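Local coordinates for protein cystatin-2 (Ornithodoros moubata, PDB 3L0R) that inhibits a broad range of papain-like cysteine proteinases, among them cathepsins L, S, B, C and H, as a secreted salivary cystatin of the soft tick, at residues Arg32-Thr37 and Val64-Glu69; Leu20-Thr25 and Asp36-Val41. All coordinates share one frame; numbering follows the deposited sequence.

Interaction 1 of 2, residues Arg32-Thr37 and Val64-Glu69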
loop_
_atom_site.group_PDB
_atom_site.type_symbol
_atom_site.label_atom_id
_atom_site.label_comp_id
_atom_site.label_asym_id
_atom_site.label_seq_id
_atom_site.Cartn_x
_atom_site.Cartn_y
_atom_site.Cartn_z
ATOM N N ARG A 32 -11.247 12.630 -0.207
ATOM C CA ARG A 32 -11.336 12.140 1.173
ATOM C C ARG A 32 -10.990 13.243 2.146
ATOM O O ARG A 32 -10.140 14.088 1.871
ATOM C CB ARG A 32 -10.294 11.065 1.448
ATOM C CG ARG A 32 -10.357 9.881 0.624
ATOM C CD ARG A 32 -8.963 9.401 0.392
ATOM N NE ARG A 32 -9.002 7.996 0.007
ATOM C CZ ARG A 32 -9.212 7.534 -1.222
ATOM N NH1 ARG A 32 -9.391 8.353 -2.249
ATOM N NH2 ARG A 32 -9.237 6.229 -1.410
ATOM N N GLU A 33 -11.608 13.168 3.313
ATOM C CA GLU A 33 -11.264 14.016 4.442
ATOM C C GLU A 33 -10.068 13.408 5.208
ATOM O O GLU A 33 -9.210 14.129 5.707
ATOM C CB GLU A 33 -12.500 14.138 5.332
ATOM C CG GLU A 33 -12.376 15.007 6.572
ATOM C CD GLU A 33 -13.664 15.034 7.378
ATOM O OE1 GLU A 33 -14.485 14.099 7.238
ATOM O OE2 GLU A 33 -13.858 15.979 8.157
ATOM N N PHE A 34 -10.003 12.078 5.266
ATOM C CA PHE A 34 -8.991 11.383 6.064
ATOM C C PHE A 34 -8.114 10.500 5.222
ATOM O O PHE A 34 -8.555 9.966 4.202
ATOM C CB PHE A 34 -9.649 10.510 7.140
ATOM C CG PHE A 34 -10.445 11.287 8.126
ATOM C CD1 PHE A 34 -9.843 11.790 9.282
ATOM C CD2 PHE A 34 -11.800 11.540 7.902
ATOM C CE1 PHE A 34 -10.579 12.537 10.223
ATOM C CE2 PHE A 34 -12.553 12.277 8.835
ATOM C CZ PHE A 34 -11.937 12.782 10.001
ATOM N N TYR A 35 -6.877 10.320 5.665
ATOM C CA TYR A 35 -6.055 9.279 5.099
ATOM C C TYR A 35 -6.715 7.944 5.362
ATOM O O TYR A 35 -7.273 7.710 6.451
ATOM C CB TYR A 35 -4.653 9.265 5.710
ATOM C CG TYR A 35 -3.775 10.429 5.316
ATOM C CD1 TYR A 35 -3.153 10.470 4.066
ATOM C CD2 TYR A 35 -3.536 11.475 6.210
ATOM C CE1 TYR A 35 -2.310 11.563 3.701
ATOM C CE2 TYR A 35 -2.712 12.556 5.865
ATOM C CZ TYR A 35 -2.107 12.595 4.612
ATOM O OH TYR A 35 -1.296 13.652 4.298
ATOM N N ASP A 36 -6.660 7.073 4.363
ATOM C CA ASP A 36 -6.924 5.658 4.595
ATOM C C ASP A 36 -5.633 5.055 5.121
ATOM O O ASP A 36 -4.527 5.586 4.879
ATOM C CB ASP A 36 -7.348 4.941 3.308
ATOM C CG ASP A 36 -8.722 5.359 2.820
ATOM O OD1 ASP A 36 -9.630 5.638 3.640
ATOM O OD2 ASP A 36 -8.892 5.396 1.587
ATOM N N THR A 37 -5.759 3.945 5.833
ATOM C CA THR A 37 -4.577 3.250 6.314
ATOM C C THR A 37 -4.690 1.742 6.099
ATOM O O THR A 37 -5.748 1.222 5.731
ATOM C CB THR A 37 -4.278 3.599 7.809
ATOM O OG1 THR A 37 -3.004 3.060 8.181
ATOM C CG2 THR A 37 -5.378 3.058 8.741
ATOM N N VAL A 64 -7.604 7.944 11.602
ATOM C CA VAL A 64 -7.914 9.106 12.406
ATOM C C VAL A 64 -7.229 10.386 11.891
ATOM O O VAL A 64 -7.527 11.488 12.364
ATOM C CB VAL A 64 -7.523 8.870 13.870
ATOM C CG1 VAL A 64 -8.391 7.752 14.498
ATOM C CG2 VAL A 64 -6.016 8.549 13.978
ATOM N N CYS A 65 -6.325 10.245 10.922
ATOM C CA CYS A 65 -5.563 11.398 10.429
ATOM C C CYS A 65 -6.256 12.165 9.325
ATOM O O CYS A 65 -6.513 11.633 8.257
ATOM C CB CYS A 65 -4.188 10.985 9.941
ATOM S SG CYS A 65 -3.100 10.383 11.220
ATOM N N LYS A 66 -6.529 13.435 9.593
ATOM C CA LYS A 66 -7.151 14.293 8.613
ATOM C C LYS A 66 -6.110 14.858 7.638
ATOM O O LYS A 66 -5.090 15.442 8.036
ATOM C CB LYS A 66 -7.937 15.398 9.301
ATOM C CG LYS A 66 -9.045 15.945 8.443
ATOM C CD LYS A 66 -9.559 17.234 9.006
ATOM C CE LYS A 66 -10.224 18.067 7.927
ATOM N NZ LYS A 66 -11.679 17.828 7.945
ATOM N N ILE A 67 -6.380 14.649 6.353
ATOM C CA ILE A 67 -5.507 15.070 5.286
ATOM C C ILE A 67 -5.330 16.598 5.316
ATOM O O ILE A 67 -6.305 17.347 5.480
ATOM C CB ILE A 67 -6.077 14.595 3.928
ATOM C CG1 ILE A 67 -6.068 13.064 3.858
ATOM C CG2 ILE A 67 -5.325 15.252 2.737
ATOM C CD1 ILE A 67 -6.840 12.477 2.696
ATOM N N GLY A 68 -4.082 17.044 5.169
ATOM C CA GLY A 68 -3.769 18.470 5.155
ATOM C C GLY A 68 -3.668 19.071 6.544
ATOM O O GLY A 68 -3.265 20.227 6.699
ATOM N N GLU A 69 -4.049 18.288 7.553
ATOM C CA GLU A 69 -3.973 18.697 8.950
ATOM C C GLU A 69 -2.724 18.106 9.612
ATOM O O GLU A 69 -2.098 18.736 10.452
ATOM C CB GLU A 69 -5.247 18.264 9.684
ATOM C CG GLU A 69 -5.598 19.111 10.891
ATOM C CD GLU A 69 -7.096 19.180 11.149
ATOM O OE1 GLU A 69 -7.796 19.883 10.387
ATOM O OE2 GLU A 69 -7.566 18.549 12.126
HETATM O O HOH W 1 -9.139 16.684 5.047
HETATM O O HOH W 2 -1.632 16.027 5.265
#
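Ile-67 sets CG1 beside its own backbone N (chi1 -65°), while Tyr-35 turns its ring the same way from its own backbone (chi1 -71°), and CG1 comes down over the face of the ring. CG1 of Ile-67 stands 3.7 Å from the centroid of the Tyr-35 ring, almost on the normal, which makes a CH-pi contact. Glu-33 OE2 and Lys-66 NZ close a salt bridge of 2.9 Å whose hydrogen bond is weak. The CG of Lys-66 also lies over one face of the Phe-34 ring, whose edge is turned to the carbonyl oxygens of Val-64 and Cys-65.

The two backbones pair in antiparallel fashion. Phe-34 and Lys-66 form a non-hydrogen-bonded pair, flanked by bonds from Tyr-35 N to Cys-65 O (2.9 Å) and from Ile-67 N to Glu-33 O (2.9 Å). One water donates to both Glu-33 O and Ile-67 O; another joins the Tyr-35 hydroxyl to Gly-68 N.

Cys-65 is disulfide-bonded to Cys-77, and Tyr-72 meets the Tyr-35 ring edge-to-face. Backbone bonds and a buried aromatic face thus carry this end of the hairpin, while the Glu-33 to Lys-66 charge pair, at its more exposed margin, is likely to add less.

Interaction 2 of 2, residues Leu20-Thr25 and Asp36-Val41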
loop_
_atom_site.group_PDB
_atom_site.type_symbol
_atom_site.label_atom_id
_atom_site.label_comp_id
_atom_site.label_asym_id
_atom_site.label_seq_id
_atom_site.Cartn_x
_atom_site.Cartn_y
_atom_site.Cartn_z
ATOM N N LEU A 20 5.548 -0.800 2.282
ATOM C CA LEU A 20 5.139 -0.440 0.929
ATOM C C LEU A 20 3.627 -0.196 0.836
ATOM O O LEU A 20 3.174 0.692 0.106
ATOM C CB LEU A 20 5.591 -1.517 -0.070
ATOM C CG LEU A 20 7.070 -1.537 -0.465
ATOM C CD1 LEU A 20 7.444 -2.919 -0.969
ATOM C CD2 LEU A 20 7.431 -0.507 -1.518
ATOM N N ALA A 21 2.864 -0.995 1.583
ATOM C CA ALA A 21 1.411 -0.887 1.643
ATOM C C ALA A 21 1.001 0.464 2.207
ATOM O O ALA A 21 0.107 1.124 1.666
ATOM C CB ALA A 21 0.814 -2.019 2.450
ATOM N N HIS A 22 1.679 0.901 3.255
ATOM C CA HIS A 22 1.433 2.208 3.811
ATOM C C HIS A 22 1.791 3.311 2.835
ATOM O O HIS A 22 1.061 4.297 2.711
ATOM C CB HIS A 22 2.225 2.379 5.101
ATOM C CG HIS A 22 1.564 1.761 6.296
ATOM N ND1 HIS A 22 0.415 2.273 6.854
ATOM C CD2 HIS A 22 1.897 0.684 7.042
ATOM C CE1 HIS A 22 0.072 1.540 7.899
ATOM N NE2 HIS A 22 0.957 0.571 8.035
ATOM N N PHE A 23 2.916 3.151 2.148
ATOM C CA PHE A 23 3.345 4.117 1.146
ATOM C C PHE A 23 2.256 4.302 0.099
ATOM O O PHE A 23 1.903 5.415 -0.249
ATOM C CB PHE A 23 4.666 3.696 0.470
ATOM C CG PHE A 23 4.937 4.433 -0.811
ATOM C CD1 PHE A 23 5.413 5.754 -0.787
ATOM C CD2 PHE A 23 4.673 3.833 -2.047
ATOM C CE1 PHE A 23 5.637 6.446 -1.973
ATOM C CE2 PHE A 23 4.882 4.523 -3.235
ATOM C CZ PHE A 23 5.372 5.829 -3.202
ATOM N N ALA A 24 1.717 3.197 -0.387
ATOM C CA ALA A 24 0.736 3.239 -1.463
ATOM C C ALA A 24 -0.606 3.795 -0.981
ATOM O O ALA A 24 -1.292 4.525 -1.714
ATOM C CB ALA A 24 0.560 1.847 -2.063
ATOM N N THR A 25 -0.971 3.455 0.250
ATOM C CA THR A 25 -2.264 3.840 0.803
ATOM C C THR A 25 -2.290 5.311 1.223
ATOM O O THR A 25 -3.266 6.033 0.955
ATOM C CB THR A 25 -2.637 2.908 1.976
ATOM O OG1 THR A 25 -2.795 1.578 1.461
ATOM C CG2 THR A 25 -3.932 3.328 2.654
ATOM N N ASP A 36 -6.660 7.073 4.363
ATOM C CA ASP A 36 -6.924 5.658 4.595
ATOM C C ASP A 36 -5.633 5.055 5.121
ATOM O O ASP A 36 -4.527 5.586 4.879
ATOM C CB ASP A 36 -7.348 4.941 3.308
ATOM C CG ASP A 36 -8.722 5.359 2.820
ATOM O OD1 ASP A 36 -9.630 5.638 3.640
ATOM O OD2 ASP A 36 -8.892 5.396 1.587
ATOM N N THR A 37 -5.759 3.945 5.833
ATOM C CA THR A 37 -4.577 3.250 6.314
ATOM C C THR A 37 -4.690 1.742 6.099
ATOM O O THR A 37 -5.748 1.222 5.731
ATOM C CB THR A 37 -4.278 3.599 7.809
ATOM O OG1 THR A 37 -3.004 3.060 8.181
ATOM C CG2 THR A 37 -5.378 3.058 8.741
ATOM N N VAL A 38 -3.590 1.051 6.356
ATOM C CA VAL A 38 -3.530 -0.381 6.202
ATOM C C VAL A 38 -3.954 -1.103 7.479
ATOM O O VAL A 38 -3.476 -0.793 8.566
ATOM C CB VAL A 38 -2.120 -0.828 5.778
ATOM C CG1 VAL A 38 -2.065 -2.350 5.609
ATOM C CG2 VAL A 38 -1.733 -0.154 4.499
ATOM N N VAL A 39 -4.850 -2.076 7.324
ATOM C CA VAL A 39 -5.251 -2.955 8.387
ATOM C C VAL A 39 -4.465 -4.248 8.236
ATOM O O VAL A 39 -3.917 -4.763 9.208
ATOM C CB VAL A 39 -6.774 -3.242 8.323
ATOM C CG1 VAL A 39 -7.206 -4.282 9.374
ATOM C CG2 VAL A 39 -7.556 -1.960 8.531
ATOM N N THR A 40 -4.402 -4.781 7.020
ATOM C CA THR A 40 -3.713 -6.053 6.801
ATOM C C THR A 40 -3.158 -6.200 5.386
ATOM O O THR A 40 -3.682 -5.621 4.450
ATOM C CB THR A 40 -4.584 -7.281 7.260
ATOM O OG1 THR A 40 -4.223 -8.449 6.536
ATOM C CG2 THR A 40 -6.050 -7.039 7.032
ATOM N N VAL A 41 -2.049 -6.927 5.273
ATOM C CA VAL A 41 -1.445 -7.309 3.996
ATOM C C VAL A 41 -1.783 -8.779 3.776
ATOM O O VAL A 41 -1.244 -9.648 4.466
ATOM C CB VAL A 41 0.111 -7.104 3.979
ATOM C CG1 VAL A 41 0.730 -7.430 2.582
ATOM C CG2 VAL A 41 0.477 -5.681 4.392
HETATM O O HOH W 3 -5.222 7.588 2.024
#
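Val-38 meets Ala-21, His-22 and Thr-25 through apolar contacts that bring helix 20-25 onto strand 36-38, their axes 7.6 Å apart and nearly antiparallel at 169°. A chi1 of -180° puts CG1 of Val-38 anti to the backbone N, which leaves CG2 beside N and turned to the helix; this methyl lies 3.8 Å from Ala-21 CB and also touches the OG1 side of Thr-25. Past the classic beta bulge that Val-39 and Thr-40 form opposite Glu-59, Val-41 brings its own CG2 to the same Ala-21 methyl. The Thr-25 methyl packs against the backbone of the strand, with CG2 3.2 Å from Asp-36 O and further contacts to Asp-36 CB and Thr-37 CA.

The imidazole of His-22 supplies the aromatic contact. Val-38 CB sits over one face in a CH-pi arrangement, 4.1 Å from the centroid and displaced toward the rim, whereas Thr-37 OG1 lies in the ring plane at the edge, 3.4 Å from CE1.

No direct hydrogen bond crosses between the segments. A water donates to Thr-25 O at 2.7 Å and accepts from Asp-36 N at 2.8 Å, joining the backbones. Within the helix, Thr-25 OG1 donates to Ala-21 O (2.9 Å), which Thr-25 N reaches from the opposite face of the carbonyl plane. The same OG1 hydrogen-bonds with Tyr-106 OH. An alanine in place of Thr-25 would probably open a gap beside Val-38 and Asp-36 and leave the Tyr-106 hydroxyl without its mate.

Outside the two segments, Tyr-72 OH bonds to both His-22 ND1 and Thr-37 OG1. Val-38, the Ala-21 and Thr-25 methyls and the His-22 ring seat the helix on the concave side of the sheet, while His-22 ND1 and Thr-25 OG1 find partners in Tyr-72, Tyr-106 and the Ala-21 carbonyl.

In the fold
From the N terminus the chain passes edge strand 8-10, then helix 15-25, crosses a short connection and enters strand 34-48. Interaction 2 closes this first loop, bringing the last turns of the helix back onto the strand just after it begins. The strand then continues through its bulge to the hairpin turn, and strand 52-66 returns; interaction 1 closes that longer loop, at the open end of the hairpin. The two closures do not nest; they follow one another, overlapping on Asp-36 and Thr-37, where one ends and the next begins. With centres 13 Å apart, they tie the helix and two neighbouring strands into the helix-on-sheet cystatin fold.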